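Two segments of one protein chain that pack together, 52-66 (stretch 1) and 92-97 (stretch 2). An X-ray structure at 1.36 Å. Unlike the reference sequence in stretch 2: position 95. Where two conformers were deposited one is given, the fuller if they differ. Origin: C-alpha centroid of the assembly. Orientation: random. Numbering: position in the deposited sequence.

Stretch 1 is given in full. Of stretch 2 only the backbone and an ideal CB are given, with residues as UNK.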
# COMPACT_ATOMS: atom_id res chain seq x y z
N VAL A 52 14.65 -1.69 -0.62
CA VAL A 52 14.43 -1.90 0.81
C VAL A 52 13.29 -2.87 1.06
O VAL A 52 12.33 -2.94 0.25
CB VAL A 52 14.16 -0.59 1.59
CG1 VAL A 52 15.25 0.43 1.29
CG2 VAL A 52 12.76 -0.07 1.28
N ILE A 53 13.36 -3.61 2.16
CA ILE A 53 12.27 -4.53 2.51
C ILE A 53 12.16 -4.70 4.01
O ILE A 53 13.18 -4.80 4.70
CB ILE A 53 12.42 -5.91 1.82
CG1 ILE A 53 11.20 -6.81 2.14
CG2 ILE A 53 13.72 -6.61 2.24
CD1 ILE A 53 11.17 -8.07 1.34
N GLY A 54 10.93 -4.74 4.51
CA GLY A 54 10.61 -5.28 5.82
C GLY A 54 9.19 -5.77 5.80
O GLY A 54 8.43 -5.39 4.90
N ALA A 55 8.84 -6.62 6.76
CA ALA A 55 7.48 -7.10 6.89
C ALA A 55 6.76 -6.33 7.98
O ALA A 55 7.37 -5.92 8.95
CB ALA A 55 7.47 -8.57 7.23
N GLY A 56 5.46 -6.14 7.83
CA GLY A 56 4.68 -5.51 8.90
C GLY A 56 5.22 -4.15 9.30
O GLY A 56 5.54 -3.30 8.46
N ARG A 57 5.33 -3.92 10.60
CA ARG A 57 5.86 -2.64 11.09
C ARG A 57 7.29 -2.35 10.63
O ARG A 57 7.62 -1.20 10.35
CB ARG A 57 5.69 -2.52 12.60
CG ARG A 57 4.27 -2.07 12.96
CD ARG A 57 3.86 -2.28 14.41
NE ARG A 57 4.81 -1.68 15.32
CZ ARG A 57 4.53 -0.74 16.24
NH1 ARG A 57 3.32 -0.20 16.33
NH2 ARG A 57 5.51 -0.33 17.03
N SER A 58 8.12 -3.38 10.47
CA SER A 58 9.46 -3.14 9.91
C SER A 58 9.39 -2.72 8.45
O SER A 58 10.30 -2.03 7.98
CB SER A 58 10.34 -4.36 10.08
OG SER A 58 10.76 -4.43 11.45
N GLY A 59 8.33 -3.12 7.74
CA GLY A 59 8.09 -2.60 6.40
C GLY A 59 7.80 -1.11 6.39
O GLY A 59 8.21 -0.40 5.48
N TYR A 60 7.09 -0.62 7.40
CA TYR A 60 6.82 0.81 7.50
C TYR A 60 8.09 1.59 7.78
O TYR A 60 8.26 2.70 7.26
CB TYR A 60 5.73 1.12 8.55
CG TYR A 60 4.48 0.28 8.39
CD1 TYR A 60 4.01 -0.12 7.13
CD2 TYR A 60 3.78 -0.13 9.53
CE1 TYR A 60 2.86 -0.93 7.03
CE2 TYR A 60 2.65 -0.94 9.43
CZ TYR A 60 2.21 -1.32 8.19
OH TYR A 60 1.12 -2.15 8.12
N ILE A 61 9.00 1.01 8.57
CA ILE A 61 10.29 1.63 8.81
C ILE A 61 11.11 1.65 7.52
O ILE A 61 11.75 2.66 7.18
CB ILE A 61 11.04 0.83 9.90
CG1 ILE A 61 10.28 0.84 11.22
CG2 ILE A 61 12.48 1.34 10.04
CD1 ILE A 61 10.87 -0.02 12.23
N ALA A 62 11.08 0.54 6.78
CA ALA A 62 11.80 0.44 5.52
C ALA A 62 11.29 1.51 4.55
O ALA A 62 12.10 2.15 3.87
CB ALA A 62 11.63 -0.94 4.93
N LYS A 63 9.97 1.70 4.48
CA LYS A 63 9.39 2.74 3.63
C LYS A 63 9.81 4.14 4.06
O LYS A 63 10.18 4.97 3.24
CB LYS A 63 7.87 2.62 3.53
CG LYS A 63 7.40 1.49 2.66
CD LYS A 63 5.87 1.42 2.64
CE LYS A 63 5.48 0.58 1.41
NZ LYS A 63 4.02 0.68 1.13
N ALA A 64 9.82 4.39 5.37
CA ALA A 64 10.24 5.71 5.85
C ALA A 64 11.68 5.99 5.45
O ALA A 64 12.00 7.11 5.01
CB ALA A 64 10.10 5.80 7.34
N PHE A 65 12.55 4.98 5.57
CA PHE A 65 13.94 5.13 5.19
C PHE A 65 14.07 5.32 3.69
O PHE A 65 14.84 6.20 3.22
CB PHE A 65 14.70 3.92 5.69
CG PHE A 65 16.18 3.95 5.38
CD1 PHE A 65 16.97 5.03 5.71
CD2 PHE A 65 16.77 2.84 4.81
CE1 PHE A 65 18.34 5.01 5.45
CE2 PHE A 65 18.17 2.82 4.54
CZ PHE A 65 18.93 3.93 4.87
N ALA A 66 13.36 4.50 2.91
CA ALA A 66 13.45 4.63 1.44
C ALA A 66 13.03 6.04 0.98
O ALA A 66 13.65 6.65 0.10
CB ALA A 66 12.61 3.57 0.74
N UNK A 92 21.88 -2.98 -4.11
CA UNK A 92 21.95 -3.39 -2.72
C UNK A 92 20.53 -3.46 -2.17
O UNK A 92 19.71 -2.59 -2.44
CB UNK A 92 22.82 -2.43 -1.90
N UNK A 93 20.28 -4.51 -1.41
CA UNK A 93 19.02 -4.69 -0.70
C UNK A 93 19.28 -4.41 0.76
O UNK A 93 20.25 -4.93 1.33
CB UNK A 93 18.45 -6.09 -0.90
N UNK A 94 18.42 -3.60 1.37
CA UNK A 94 18.48 -3.34 2.81
C UNK A 94 17.25 -4.03 3.40
O UNK A 94 16.12 -3.66 3.12
CB UNK A 94 18.51 -1.84 3.13
N UNK A 95 17.49 -5.04 4.23
CA UNK A 95 16.42 -5.78 4.87
C UNK A 95 16.38 -5.46 6.35
O UNK A 95 17.40 -5.50 7.04
CB UNK A 95 16.59 -7.28 4.65
N UNK A 96 15.19 -5.16 6.84
CA UNK A 96 15.00 -4.80 8.25
C UNK A 96 14.18 -5.88 8.92
O UNK A 96 13.06 -6.16 8.52
CB UNK A 96 14.32 -3.44 8.39
N UNK A 97 14.77 -6.52 9.93
CA UNK A 97 14.11 -7.61 10.68
C UNK A 97 14.74 -7.71 12.04
O UNK A 97 15.94 -7.97 12.13
CB UNK A 97 14.21 -8.95 9.95

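Stretch 2 runs as an extended strand beside the short strand at the start of stretch 1, and two parallel bridges fix the register: Val-52 pairs with position 94 (CA to CA 4.7 Å) and Ile-53 with position 95 (CA to CA 4.9 Å). The helix of stretch 1 lies across the same strand, with axes 8.6 Å apart at closest approach and directions 141° apart, so some positions meet only the neighbouring strand and others also the helix.

Position 92 has extended angles (-128/137), and no atom of stretch 1 lies within 5.5 Å of its ideal CB. Stretch 1 therefore sets little preference beyond compatibility with a strand. The residue is Val-92, whose CG1 stays 7.8 Å from N of Val-52.

At position 93 the CA-to-CB bond points sideways, and again nothing lies within 5.5 Å of the ideal CB. A short side chain would not reach stretch 1, but a longer one could turn back toward the apolar Ile-53; leucine, isoleucine or methionine would suit. The deposited Leu-93 does this with chi1 t and chi2 p, placing its CD1 3.8 Å from CG2 of Ile-53.

Position 94 puts its CB on the same sheet face as Val-52, the face that the helix covers. The ideal CB is 4.4 Å from CG1 of Val-52 and 4.9 Å from CE2 of Phe-65, an apolar setting without a side-chain polar partner. A medium-sized aliphatic residue fits, and a beta-branched one also suits the strand angles. It is Val-94, with chi1 t; its CG1 lies 4.5 Å from CE2 of Phe-65, obliquely to the ring. The backbone O of Val-94 accepts a hydrogen bond from N of Ile-53 (2.9 Å, 153° at the hydrogen) and lies 3.4 Å from CA of Val-52, a CA-H...O contact.

The CB of position 95 would lie on the other face, with Ile-53, 3.8 Å from CG2 of that residue. That distance is ordinary apolar contact, so alanine as well as glycine would be tolerated here, and phi of -109° makes no demand for glycine. The deposited residue is Gly-95, where the reference sequence has alanine; its CA makes a 3.4 Å CA-H...O contact with O of Ile-53.

Position 96 points toward stretch 1, its ideal CB 4.1 Å from O of Ile-53 and 4.3 Å from O of Ser-58. Beyond lie Ile-61 and Ala-62, whose small side chain leaves room for an aliphatic branch; isoleucine, leucine or valine are candidates, with greater reach favouring the longer two. Ile-96, in the m,t rotamer, extends CD1 to 3.9 Å from CG2 of Ile-61 and 3.8 Å from CB of Ala-62, and it has the largest covered area of stretch 2. Its N donates to O of Ile-53 (3.0 Å, 162°), while a water links its O (2.7 Å to the water O) to N of Ala-55 (2.8 Å to the same atom).

At position 97 CA-to-CB points sideways, and no atom of stretch 1 lies within 5.5 Å of the ideal CB, leaving the choice open. It is Ser-97, whose OG is hydrogen-bonded elsewhere in the structure.

Stretch 2 (92-97) VLVGIS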
# COMPACT_ATOMS: atom_id res chain seq x y z
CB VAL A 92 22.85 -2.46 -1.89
CG1 VAL A 92 22.30 -1.05 -1.85
CG2 VAL A 92 23.06 -3.01 -0.47
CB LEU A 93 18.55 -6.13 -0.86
CG LEU A 93 17.27 -6.55 -0.12
CD1 LEU A 93 16.04 -5.71 -0.57
CD2 LEU A 93 17.02 -8.02 -0.36
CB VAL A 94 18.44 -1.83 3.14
CG1 VAL A 94 18.50 -1.64 4.66
CG2 VAL A 94 19.62 -1.09 2.43
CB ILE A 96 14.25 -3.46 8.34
CG1 ILE A 96 15.02 -2.38 7.58
CG2 ILE A 96 14.05 -3.06 9.81
CD1 ILE A 96 14.33 -1.05 7.58
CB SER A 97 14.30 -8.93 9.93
OG SER A 97 13.91 -10.05 10.73
O HOH W 1 10.75 -7.60 8.62
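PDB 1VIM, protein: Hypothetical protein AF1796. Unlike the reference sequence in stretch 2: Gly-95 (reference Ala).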